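Local coordinates for protein NDP-rhamnosyltransferase (Saccharopolyspora spinosa, PDB 3TSA) that is an NDP-rhamnosyltransferase of the GT-B clan, related to erythromycin biosynthesis protein CIII and folded into two domains that each hold a parallel beta sheet, at residues L177-P181 and P192-V197; V19-W23 and Y199-N203; A328-I332 and G358-A363; A244-L248 and F346-A351; M228-T233 and Q314-Q318. All blocks are in the same frame, centred on the assembly; numbering follows the deposited sequence.

Contact 1. Residues L177-P181 and P192-V197; sequences LILDP and PQGAPV
Val197, Ile178 and Ala195 carry the pairing of residues 177-181 with 192-197, where strand 195-196 joins strand 177-180 in parallel as the last strand of the N-terminal sheet. Ile178 is engaged at two points. Its carbonyl oxygen receives Ala195 N at 2.7 Å, nearly head-on, while CD1 lies across CB of Pro192, 4.1 Å away. Ala195 returns the bond through its own carbonyl, which takes Asp180 N at 2.8 Å. A methyl suits this position, because Ala195 CB lies 3.9 Å from CD1 of Leu177 and also meets CD2 of Leu179. Gly194 suits its own place equally: its CA is 3.2 Å from Ile178 O, which leaves no room for a side chain on that side. Val197 completes the ladder with N to Asp180 O at 3.2 Å, although the donor stands about 60° out of the carbonyl plane. Its chi1 of 60° sets CG1 between backbone N and carbonyl carbon, from where it touches CB of Leu179 (4.1 Å) and CB of Pro181. One water links Ile178 N to Gln193 O; a second joins Asp180 OD2 to Gly194 N. The buried Asp180 carboxylate also forms a salt bridge with Arg142, so this strand edge combines backbone bonding and apolar packing with a charge that is answered from the neighbouring loop.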
# COMPACT_ATOMS: atom_id res chain seq x y z
N LEU A 177 -16.69 -17.41 -7.40
CA LEU A 177 -16.48 -16.33 -8.37
C LEU A 177 -15.00 -16.49 -8.79
O LEU A 177 -14.17 -16.90 -7.97
CB LEU A 177 -16.69 -15.01 -7.59
CG LEU A 177 -16.51 -13.72 -8.35
CD1 LEU A 177 -17.44 -13.75 -9.57
CD2 LEU A 177 -16.77 -12.48 -7.46
N ILE A 178 -14.67 -16.21 -10.05
CA ILE A 178 -13.23 -16.06 -10.47
C ILE A 178 -13.07 -14.63 -10.92
O ILE A 178 -13.93 -14.15 -11.71
CB ILE A 178 -12.92 -16.95 -11.68
CG1 ILE A 178 -13.22 -18.42 -11.26
CG2 ILE A 178 -11.46 -16.82 -12.00
CD1 ILE A 178 -13.17 -19.46 -12.44
N LEU A 179 -12.04 -13.91 -10.42
CA LEU A 179 -11.83 -12.54 -10.96
C LEU A 179 -10.71 -12.62 -12.00
O LEU A 179 -9.73 -13.32 -11.78
CB LEU A 179 -11.41 -11.57 -9.87
CG LEU A 179 -12.42 -11.47 -8.72
CD1 LEU A 179 -11.84 -10.44 -7.76
CD2 LEU A 179 -13.74 -10.96 -9.21
N ASP A 180 -10.85 -11.89 -13.11
CA ASP A 180 -9.91 -12.04 -14.23
C ASP A 180 -9.51 -10.66 -14.77
O ASP A 180 -10.35 -9.97 -15.42
CB ASP A 180 -10.67 -12.89 -15.34
CG ASP A 180 -9.76 -13.31 -16.42
OD1 ASP A 180 -8.59 -12.84 -16.45
OD2 ASP A 180 -10.22 -14.14 -17.28
N PRO A 181 -8.21 -10.27 -14.61
CA PRO A 181 -7.75 -9.02 -15.16
C PRO A 181 -7.17 -9.17 -16.61
O PRO A 181 -6.75 -8.19 -17.23
CB PRO A 181 -6.62 -8.64 -14.20
CG PRO A 181 -5.91 -10.02 -13.88
CD PRO A 181 -7.19 -10.98 -13.80
N PRO A 192 -12.37 -21.16 -17.64
CA PRO A 192 -13.78 -20.95 -17.30
C PRO A 192 -14.06 -19.47 -17.22
O PRO A 192 -13.11 -18.69 -16.96
CB PRO A 192 -13.86 -21.56 -15.89
CG PRO A 192 -13.08 -22.78 -16.02
CD PRO A 192 -11.78 -22.09 -16.65
N GLN A 193 -15.30 -19.03 -17.44
CA GLN A 193 -15.59 -17.59 -17.40
C GLN A 193 -15.28 -16.96 -16.00
O GLN A 193 -15.54 -17.55 -14.94
CB GLN A 193 -17.05 -17.33 -17.78
CG GLN A 193 -17.43 -15.83 -17.77
CD GLN A 193 -18.86 -15.61 -18.07
OE1 GLN A 193 -19.54 -16.52 -18.59
NE2 GLN A 193 -19.37 -14.40 -17.75
N GLY A 194 -14.65 -15.80 -16.01
CA GLY A 194 -14.44 -15.06 -14.77
C GLY A 194 -14.92 -13.62 -14.94
O GLY A 194 -15.00 -13.07 -16.06
N ALA A 195 -15.24 -13.00 -13.83
CA ALA A 195 -15.71 -11.63 -13.82
C ALA A 195 -14.52 -10.65 -14.11
O ALA A 195 -13.41 -10.87 -13.57
CB ALA A 195 -16.30 -11.33 -12.43
N PRO A 196 -14.74 -9.60 -14.94
CA PRO A 196 -13.64 -8.67 -15.26
C PRO A 196 -13.24 -7.85 -14.07
O PRO A 196 -14.12 -7.37 -13.37
CB PRO A 196 -14.18 -7.78 -16.41
CG PRO A 196 -15.79 -7.92 -16.26
CD PRO A 196 -16.02 -9.27 -15.60
N VAL A 197 -11.92 -7.66 -13.89
CA VAL A 197 -11.44 -6.61 -12.98
C VAL A 197 -10.32 -5.88 -13.69
O VAL A 197 -9.37 -6.53 -14.15
CB VAL A 197 -11.05 -7.15 -11.55
CG1 VAL A 197 -9.88 -8.23 -11.58
CG2 VAL A 197 -10.63 -6.01 -10.65
O HOH W 1 -16.65 -16.45 -12.22
O HOH W 2 -12.75 -15.00 -18.10

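Contact 2. Residues V19-W23 and Y199-N203; sequences VPLCW and YVPYN
A chi1 of 175° carries the Tyr202 ring away from its own backbone N and out to helix 19-27; in Val19 a chi1 of 155° brings CG1 up to it. This methyl stands over one face of the phenol, 3.8 Å from CG1 to the ring centroid, in a CH-pi contact. Trp23, one helical turn further on, directs the edge of its six-membered ring at the Tyr202 face in an offset edge-to-face pair, with centroids 5.3 Å apart and planes at 79°; CH2 of Trp23 approaches CD1 of Tyr202 to 3.6 Å. Val19 CG1 also lies over a face of the indole, so a branched aliphatic residue fills the corner between two flat groups. Pro20 suits the first turn of a helix, where a missing N-H costs nothing, and its ring runs beside Val200 in the opposite sense, with CB 3.9 Å from CB of that valine. Pro20 CG further packs on CB of Tyr202 at 4.0 Å. The indole N-H is spent on Ala47 O. Beyond the Tyr202 contact, Trp23 stacks on Trp23 of the second subunit, and Tyr202 packs on Gly48 of that subunit. Within the chain, Pro20 and Val200 both rest on Pro376 of helix 376-385, while on another side of helix 19-27 Cys22 packs against strand 31-36.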
# COMPACT_ATOMS: atom_id res chain seq x y z
N VAL A 19 -2.62 -6.68 -5.41
CA VAL A 19 -2.39 -5.57 -4.43
C VAL A 19 -3.42 -4.40 -4.55
O VAL A 19 -4.00 -4.00 -3.51
CB VAL A 19 -0.94 -5.08 -4.48
CG1 VAL A 19 -0.82 -3.64 -4.00
CG2 VAL A 19 0.04 -5.98 -3.72
N PRO A 20 -3.73 -3.94 -5.77
CA PRO A 20 -4.69 -2.87 -5.93
C PRO A 20 -6.08 -3.28 -5.36
O PRO A 20 -6.81 -2.41 -4.76
CB PRO A 20 -4.74 -2.72 -7.46
CG PRO A 20 -3.27 -2.94 -7.81
CD PRO A 20 -2.90 -4.10 -6.99
N LEU A 21 -6.47 -4.55 -5.57
CA LEU A 21 -7.74 -5.02 -4.99
C LEU A 21 -7.68 -5.01 -3.44
O LEU A 21 -8.66 -4.66 -2.76
CB LEU A 21 -8.08 -6.44 -5.50
CG LEU A 21 -9.44 -6.98 -5.07
CD1 LEU A 21 -10.66 -6.07 -5.42
CD2 LEU A 21 -9.66 -8.35 -5.74
N CYS A 22 -6.54 -5.43 -2.89
CA CYS A 22 -6.37 -5.42 -1.42
C CYS A 22 -6.54 -3.97 -0.92
O CYS A 22 -7.18 -3.76 0.15
CB CYS A 22 -4.98 -5.94 -1.03
SG CYS A 22 -4.90 -7.73 -1.22
N TRP A 23 -5.97 -3.01 -1.67
CA TRP A 23 -5.99 -1.60 -1.26
C TRP A 23 -7.41 -1.11 -1.44
O TRP A 23 -7.85 -0.35 -0.61
CB TRP A 23 -5.23 -0.77 -2.21
CG TRP A 23 -3.80 -0.75 -2.05
CD1 TRP A 23 -3.06 -1.10 -0.91
CD2 TRP A 23 -2.88 -0.32 -3.06
NE1 TRP A 23 -1.72 -0.92 -1.21
CE2 TRP A 23 -1.59 -0.42 -2.50
CE3 TRP A 23 -3.02 0.19 -4.39
CZ2 TRP A 23 -0.42 -0.03 -3.26
CZ3 TRP A 23 -1.90 0.46 -5.13
CH2 TRP A 23 -0.61 0.34 -4.56
N TYR A 199 -6.98 -4.19 -14.71
CA TYR A 199 -5.57 -4.24 -14.26
C TYR A 199 -5.18 -2.81 -13.87
O TYR A 199 -5.34 -1.90 -14.70
CB TYR A 199 -4.67 -4.79 -15.41
CG TYR A 199 -3.23 -4.80 -14.94
CD1 TYR A 199 -2.80 -5.72 -13.94
CD2 TYR A 199 -2.36 -3.84 -15.38
CE1 TYR A 199 -1.51 -5.66 -13.41
CE2 TYR A 199 -1.04 -3.82 -14.90
CZ TYR A 199 -0.64 -4.70 -13.91
OH TYR A 199 0.69 -4.57 -13.42
N VAL A 200 -4.59 -2.64 -12.67
CA VAL A 200 -4.03 -1.35 -12.26
C VAL A 200 -2.56 -1.63 -12.12
O VAL A 200 -2.17 -2.50 -11.36
CB VAL A 200 -4.57 -0.94 -10.90
CG1 VAL A 200 -3.82 0.31 -10.40
CG2 VAL A 200 -6.03 -0.60 -11.08
N PRO A 201 -1.73 -0.87 -12.83
CA PRO A 201 -0.32 -1.22 -12.73
C PRO A 201 0.14 -1.03 -11.29
O PRO A 201 -0.13 0.01 -10.64
CB PRO A 201 0.36 -0.25 -13.72
CG PRO A 201 -0.69 -0.04 -14.77
CD PRO A 201 -2.00 0.07 -13.93
N TYR A 202 0.71 -2.06 -10.73
CA TYR A 202 1.42 -1.97 -9.48
C TYR A 202 2.64 -2.73 -9.70
O TYR A 202 2.61 -3.95 -9.88
CB TYR A 202 0.66 -2.62 -8.30
CG TYR A 202 1.50 -2.60 -7.05
CD1 TYR A 202 1.88 -1.37 -6.46
CD2 TYR A 202 2.00 -3.80 -6.51
CE1 TYR A 202 2.71 -1.38 -5.31
CE2 TYR A 202 2.87 -3.84 -5.34
CZ TYR A 202 3.17 -2.56 -4.75
OH TYR A 202 4.04 -2.51 -3.65
N ASN A 203 3.76 -1.99 -9.67
CA ASN A 203 5.06 -2.59 -9.87
C ASN A 203 6.00 -2.29 -8.70
O ASN A 203 7.23 -2.14 -8.90
CB ASN A 203 5.69 -2.00 -11.13
CG ASN A 203 4.70 -1.71 -12.25
OD1 ASN A 203 4.55 -0.55 -12.67
ND2 ASN A 203 4.08 -2.76 -12.77

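Contact 3. Residues A328-I332 and G358-A363; sequences AGAGI and GFAAAA. Unlike the reference sequence in segment 358-363: Ala361 (reference Ser).
Phe359 and Ala362 of the helix that starts at 358 meet the backbone of residues 328-332 without a single direct hydrogen bond. Backbone oxygens make the polar part of the contact through weak and indirect links. Gly329 O receives a CA-H...O approach from Phe359 CA at 3.4 Å, and it also lies 3.2 Å from CD1 of the Phe359 ring. Gly331 O lies at the edge of that ring. Ala362 CB sits 3.3 Å from both Ala328 O and Gly329 O, a closeness that a bare methyl permits. A water donates to Ala328 O (2.7 Å) and to Ala362 O, bridging the two segments. Gly329 leaves helix 318-327 in a Schellman motif; its positive phi (85°) favours glycine, and the turn leads the chain into strand 331-333, the edge strand of the parallel sheet in the C-terminal domain. Helix 358-371 packs across this turn and the start of the strand. The apolar contacts pair alanine methyls at one end and Ile332 with the Phe359 ring at the other. Ala330 CB rests 3.9 Å from CB of Ala363, and CG1 of Ile332 touches CE1 of Phe359 at 3.9 Å. Phe359 and Ile332 both continue onto Val353 of helix 343-354.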
# COMPACT_ATOMS: atom_id res chain seq x y z
N ALA A 328 -2.55 -10.70 -31.83
CA ALA A 328 -3.23 -9.37 -31.72
C ALA A 328 -2.60 -8.27 -32.50
O ALA A 328 -3.19 -7.17 -32.63
CB ALA A 328 -3.39 -8.95 -30.26
N GLY A 329 -1.38 -8.49 -33.01
CA GLY A 329 -0.62 -7.47 -33.74
C GLY A 329 0.17 -6.55 -32.80
O GLY A 329 0.74 -5.60 -33.27
N ALA A 330 0.12 -6.79 -31.48
CA ALA A 330 0.61 -5.84 -30.46
C ALA A 330 2.02 -6.17 -30.04
O ALA A 330 2.53 -5.60 -29.06
CB ALA A 330 -0.35 -5.82 -29.17
N GLY A 331 2.63 -7.14 -30.71
CA GLY A 331 4.02 -7.51 -30.29
C GLY A 331 4.54 -8.60 -31.18
O GLY A 331 3.88 -9.03 -32.18
N ILE A 332 5.75 -9.02 -30.83
CA ILE A 332 6.39 -10.14 -31.54
C ILE A 332 6.75 -11.17 -30.47
O ILE A 332 7.21 -10.81 -29.39
CB ILE A 332 7.60 -9.63 -32.34
CG1 ILE A 332 7.14 -8.85 -33.60
CG2 ILE A 332 8.47 -10.85 -32.83
CD1 ILE A 332 8.27 -8.20 -34.33
N GLY A 358 1.68 0.33 -36.39
CA GLY A 358 0.60 -0.64 -36.22
C GLY A 358 0.74 -1.48 -34.97
O GLY A 358 -0.27 -1.90 -34.42
N PHE A 359 1.98 -1.70 -34.51
CA PHE A 359 2.10 -2.49 -33.30
C PHE A 359 1.52 -1.73 -32.10
O PHE A 359 0.74 -2.29 -31.34
CB PHE A 359 3.56 -2.85 -33.05
CG PHE A 359 4.07 -3.94 -33.95
CD1 PHE A 359 3.87 -5.27 -33.62
CD2 PHE A 359 4.72 -3.60 -35.17
CE1 PHE A 359 4.29 -6.28 -34.48
CE2 PHE A 359 5.27 -4.63 -36.00
CZ PHE A 359 5.01 -5.96 -35.66
N ALA A 360 1.87 -0.43 -31.97
CA ALA A 360 1.39 0.38 -30.90
C ALA A 360 -0.14 0.50 -31.04
O ALA A 360 -0.85 0.48 -30.03
CB ALA A 360 2.01 1.80 -30.97
N ALA A 361 -0.61 0.61 -32.27
CA ALA A 361 -2.09 0.75 -32.50
C ALA A 361 -2.85 -0.48 -32.01
O ALA A 361 -3.88 -0.37 -31.38
CB ALA A 361 -2.40 0.99 -33.94
N ALA A 362 -2.30 -1.67 -32.32
CA ALA A 362 -2.84 -2.94 -31.81
C ALA A 362 -2.75 -3.03 -30.31
O ALA A 362 -3.66 -3.54 -29.67
CB ALA A 362 -2.05 -4.13 -32.47
N ALA A 363 -1.64 -2.54 -29.72
CA ALA A 363 -1.56 -2.56 -28.26
C ALA A 363 -2.63 -1.62 -27.62
O ALA A 363 -3.15 -1.93 -26.55
CB ALA A 363 -0.19 -2.16 -27.76
O HOH W 3 -5.08 -5.72 -31.32

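Contact 4. Residues A244-L248 and F346-A351; sequences AATEL and FTDSIA
Ala244 turns its methyl onto the face of Phe346, where the end of helix 236-246 packs on helix 343-354. Both helices belong to the C-terminal domain, a parallel-sheet unit of the Rossmann-like kind from which GT-B proteins are built. The methyl stands over the ring, 3.8 Å from CB to the centroid and 24° off the ring normal, a CH-pi contact; CB comes closest to CD1, at 3.5 Å. A small residue suits this site because it lets the ring and the helix backbone approach together. One turn after Phe346, Ile350 points toward helix 236-246 and extends along chi2 (173°), so that its CD1 reaches CA of Ala245 at 3.6 Å and also packs against CB of Ala244. Leu248 comes from the loop end of its segment, with a chi1 of -165° that swings CG away from its backbone N, and runs alongside Ile350 in the opposite sense, CD2 of Leu248 resting 3.5 Å from CG2 of Ile350. The other branch, CD1, meets CG2 of Thr347 at 3.7 Å, and CD2 also brushes Ala351. The forked end of leucine thus spans Thr347, Ile350 and Ala351. Phe346 and Ile350 continue inward onto strands 289-292 and 309-311, so helix 343-354 is seated on the sheet through these two residues. Thr347 OG1 is hydrogen-bonded back to His343 O in its own helix; it also lies 3.7 Å from Ala244 O, a buried carbonyl oxygen that has no hydrogen-bond partner in the model.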
# COMPACT_ATOMS: atom_id res chain seq x y z
N ALA A 244 20.74 -7.48 -28.56
CA ALA A 244 19.91 -7.14 -29.69
C ALA A 244 19.50 -5.64 -29.64
O ALA A 244 19.51 -4.96 -30.71
CB ALA A 244 18.69 -8.05 -29.69
N ALA A 245 19.13 -5.14 -28.47
CA ALA A 245 18.63 -3.76 -28.39
C ALA A 245 19.77 -2.78 -28.61
O ALA A 245 19.64 -1.82 -29.38
CB ALA A 245 17.92 -3.44 -27.03
N THR A 246 20.88 -2.97 -27.91
CA THR A 246 21.87 -1.87 -27.89
C THR A 246 22.65 -1.77 -29.21
O THR A 246 23.25 -0.73 -29.51
CB THR A 246 22.85 -1.99 -26.71
OG1 THR A 246 23.54 -3.26 -26.74
CG2 THR A 246 22.11 -1.81 -25.37
N GLU A 247 22.68 -2.85 -29.97
CA GLU A 247 23.33 -2.84 -31.25
C GLU A 247 22.54 -2.16 -32.34
O GLU A 247 23.07 -1.86 -33.38
CB GLU A 247 23.57 -4.27 -31.66
CG GLU A 247 24.75 -4.85 -30.91
CD GLU A 247 25.15 -6.21 -31.47
OE1 GLU A 247 25.71 -6.98 -30.66
OE2 GLU A 247 24.90 -6.49 -32.70
N LEU A 248 21.25 -1.92 -32.12
CA LEU A 248 20.39 -1.40 -33.13
C LEU A 248 20.55 0.10 -33.20
O LEU A 248 20.63 0.76 -32.14
CB LEU A 248 18.94 -1.81 -32.83
CG LEU A 248 18.01 -1.61 -34.03
CD1 LEU A 248 18.37 -2.46 -35.21
CD2 LEU A 248 16.56 -1.74 -33.67
N PHE A 346 16.30 -11.51 -33.61
CA PHE A 346 15.94 -10.69 -32.42
C PHE A 346 16.07 -9.20 -32.76
O PHE A 346 15.11 -8.40 -32.57
CB PHE A 346 16.82 -11.14 -31.27
CG PHE A 346 16.37 -10.75 -29.87
CD1 PHE A 346 15.55 -9.64 -29.65
CD2 PHE A 346 16.76 -11.54 -28.78
CE1 PHE A 346 15.16 -9.33 -28.36
CE2 PHE A 346 16.39 -11.23 -27.47
CZ PHE A 346 15.55 -10.09 -27.26
N THR A 347 17.23 -8.84 -33.33
CA THR A 347 17.48 -7.46 -33.77
C THR A 347 16.45 -7.04 -34.80
O THR A 347 15.90 -5.91 -34.70
CB THR A 347 18.94 -7.41 -34.36
OG1 THR A 347 19.81 -7.67 -33.25
CG2 THR A 347 19.21 -6.04 -34.80
N ASP A 348 16.18 -7.91 -35.78
CA ASP A 348 15.26 -7.57 -36.86
C ASP A 348 13.84 -7.35 -36.26
O ASP A 348 13.09 -6.45 -36.72
CB ASP A 348 15.24 -8.67 -37.95
CG ASP A 348 16.45 -8.62 -38.87
OD1 ASP A 348 17.23 -7.71 -38.78
OD2 ASP A 348 16.63 -9.56 -39.66
N SER A 349 13.54 -8.08 -35.20
CA SER A 349 12.19 -7.98 -34.57
C SER A 349 12.04 -6.61 -33.90
O SER A 349 10.97 -5.98 -33.95
CB SER A 349 11.99 -9.05 -33.52
OG SER A 349 11.88 -10.31 -34.13
N ILE A 350 13.07 -6.18 -33.22
CA ILE A 350 13.04 -4.85 -32.61
C ILE A 350 12.86 -3.78 -33.66
O ILE A 350 11.98 -2.92 -33.54
CB ILE A 350 14.35 -4.56 -31.82
CG1 ILE A 350 14.47 -5.53 -30.62
CG2 ILE A 350 14.31 -3.08 -31.30
CD1 ILE A 350 15.82 -5.46 -29.86
N ALA A 351 13.67 -3.85 -34.72
CA ALA A 351 13.56 -2.89 -35.82
C ALA A 351 12.16 -2.89 -36.44
O ALA A 351 11.66 -1.83 -36.76
CB ALA A 351 14.64 -3.17 -36.93

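Contact 5. Residues M228-T233 and Q314-Q318; sequences MVLNAT and QYFDQ
Tyr315 sets its phenol against the helix of residues 228-233, chiefly on Val229. CG2 of this valine lies 3.8 Å from CZ and 3.4 Å from OH of the tyrosine. A chi1 of 58° in Tyr315, with CG between backbone N and carbonyl carbon, turns the ring to the helix. The hydroxyl also approaches Val229 N, but at an angle too poor for a hydrogen bond. Ala232, one turn on, places CB near the plane of the ring at its edge, 3.7 Å from CE2; its small methyl lets the ring come in alongside the helix. The second branch of Val229, CG1, serves Gln314, whose CG is 3.9 Å away, and the same CG meets CG2 of Thr233 at 3.6 Å. Val229 is thus a branched residue used on two sides. In the next shell, a type II' turn from Tyr315 to Gln318 sets the approach. Phe316 occupies its second position with positive phi (48°) and lays CD2 over a face of the Tyr315 ring. Gln318 OE1 accepts Gln314 N at 2.8 Å, in the carbonyl plane, and Tyr315 N at 3.0 Å, from above that plane. Further out, Asp317 bonds to Trp143, the Phe316 ring meets Phe76 and Met228 packs on Tyr11, consistent with a place beside the cleft between the two domains. The two N-H groups gathered on Gln318 OE1 stiffen the start of the turn; helix and turn themselves meet by van der Waals packing, with no direct hydrogen bond.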
# COMPACT_ATOMS: atom_id res chain seq x y z
N MET A 228 11.99 -13.80 -10.39
CA MET A 228 11.70 -15.27 -10.48
C MET A 228 12.17 -15.81 -11.82
O MET A 228 12.73 -16.89 -11.84
CB MET A 228 10.22 -15.66 -10.28
CG MET A 228 9.59 -15.50 -8.91
SD MET A 228 10.21 -16.44 -7.50
CE MET A 228 9.99 -18.15 -8.09
N VAL A 229 11.87 -15.09 -12.88
CA VAL A 229 12.27 -15.50 -14.23
C VAL A 229 13.80 -15.65 -14.33
O VAL A 229 14.23 -16.70 -14.68
CB VAL A 229 11.72 -14.58 -15.32
CG1 VAL A 229 12.24 -15.05 -16.72
CG2 VAL A 229 10.17 -14.64 -15.33
N LEU A 230 14.57 -14.65 -13.93
CA LEU A 230 16.05 -14.70 -14.04
C LEU A 230 16.70 -15.69 -13.10
O LEU A 230 17.75 -16.26 -13.43
CB LEU A 230 16.71 -13.30 -13.91
CG LEU A 230 16.25 -12.28 -14.97
CD1 LEU A 230 16.82 -10.91 -14.57
CD2 LEU A 230 16.78 -12.80 -16.35
N ASN A 231 16.10 -15.87 -11.90
CA ASN A 231 16.50 -16.98 -11.02
C ASN A 231 16.38 -18.30 -11.75
O ASN A 231 17.19 -19.21 -11.57
CB ASN A 231 15.69 -16.99 -9.71
CG ASN A 231 16.19 -15.93 -8.74
OD1 ASN A 231 17.18 -15.28 -9.02
ND2 ASN A 231 15.49 -15.74 -7.59
N ALA A 232 15.35 -18.43 -12.56
CA ALA A 232 15.10 -19.69 -13.24
C ALA A 232 16.00 -19.86 -14.49
O ALA A 232 16.54 -20.93 -14.73
CB ALA A 232 13.59 -19.83 -13.61
N THR A 233 16.10 -18.80 -15.29
CA THR A 233 16.72 -18.83 -16.61
C THR A 233 18.27 -18.65 -16.59
O THR A 233 18.94 -19.08 -17.52
CB THR A 233 16.16 -17.72 -17.53
OG1 THR A 233 16.42 -16.42 -16.96
CG2 THR A 233 14.63 -17.91 -17.82
N GLN A 314 9.27 -18.09 -21.22
CA GLN A 314 10.14 -19.07 -20.53
C GLN A 314 9.36 -20.22 -19.92
O GLN A 314 9.77 -21.40 -20.02
CB GLN A 314 11.00 -18.36 -19.46
CG GLN A 314 11.79 -17.16 -19.97
CD GLN A 314 12.83 -17.55 -21.05
OE1 GLN A 314 13.00 -16.80 -22.02
NE2 GLN A 314 13.47 -18.70 -20.89
N TYR A 315 8.26 -19.91 -19.23
CA TYR A 315 7.62 -20.94 -18.46
C TYR A 315 6.16 -20.57 -18.18
O TYR A 315 5.70 -19.45 -18.51
CB TYR A 315 8.40 -21.23 -17.17
CG TYR A 315 8.63 -20.07 -16.19
CD1 TYR A 315 7.72 -18.97 -16.01
CD2 TYR A 315 9.76 -20.13 -15.36
CE1 TYR A 315 8.00 -17.98 -15.05
CE2 TYR A 315 9.99 -19.20 -14.42
CZ TYR A 315 9.14 -18.13 -14.27
OH TYR A 315 9.44 -17.21 -13.29
N PHE A 316 5.44 -21.51 -17.56
CA PHE A 316 4.03 -21.32 -17.15
C PHE A 316 3.12 -20.74 -18.23
O PHE A 316 2.98 -21.37 -19.29
CB PHE A 316 3.96 -20.64 -15.79
CG PHE A 316 4.56 -21.49 -14.72
CD1 PHE A 316 3.98 -22.74 -14.37
CD2 PHE A 316 5.82 -21.17 -14.17
CE1 PHE A 316 4.60 -23.62 -13.42
CE2 PHE A 316 6.46 -22.05 -13.22
CZ PHE A 316 5.82 -23.27 -12.85
N ASP A 317 2.54 -19.56 -17.98
CA ASP A 317 1.54 -18.96 -18.88
C ASP A 317 2.18 -18.10 -19.92
O ASP A 317 1.47 -17.56 -20.80
CB ASP A 317 0.60 -18.04 -18.01
CG ASP A 317 1.37 -17.02 -17.23
OD1 ASP A 317 2.41 -17.34 -16.63
OD2 ASP A 317 0.90 -15.86 -17.14
N GLN A 318 3.53 -18.05 -19.94
CA GLN A 318 4.20 -17.02 -20.80
C GLN A 318 4.10 -17.28 -22.30
O GLN A 318 4.01 -16.31 -23.08
CB GLN A 318 5.69 -16.79 -20.41
CG GLN A 318 5.76 -16.23 -18.96
CD GLN A 318 7.12 -16.24 -18.42
OE1 GLN A 318 8.00 -16.92 -18.97
NE2 GLN A 318 7.32 -15.50 -17.30

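Overall arrangement
From the N terminus, contact 2 opens at 19-23 and closes at 199-203, a long loop that brings helix 19-27 against the loop that follows the last strand of the N-terminal sheet. Contact 1, a short edge closure at 177-181 and 192-197, nests inside it, and the two touch through Leu179 and Leu21. The C-terminal domain follows. Contact 5 opens at 228-233, contact 4 opens at 244-248, and contact 5 closes at 314-318, probably beside the interdomain cleft, so these two cross. Contact 3 opens at 328-332 before contact 4 closes at 346-351, and crosses it too, closing at 358-363. Contacts 3 and 4 touch at Ile332 and Ser349, so that helices 236-246, 343-354 and 358-371 and strand 331-333 form one connected set.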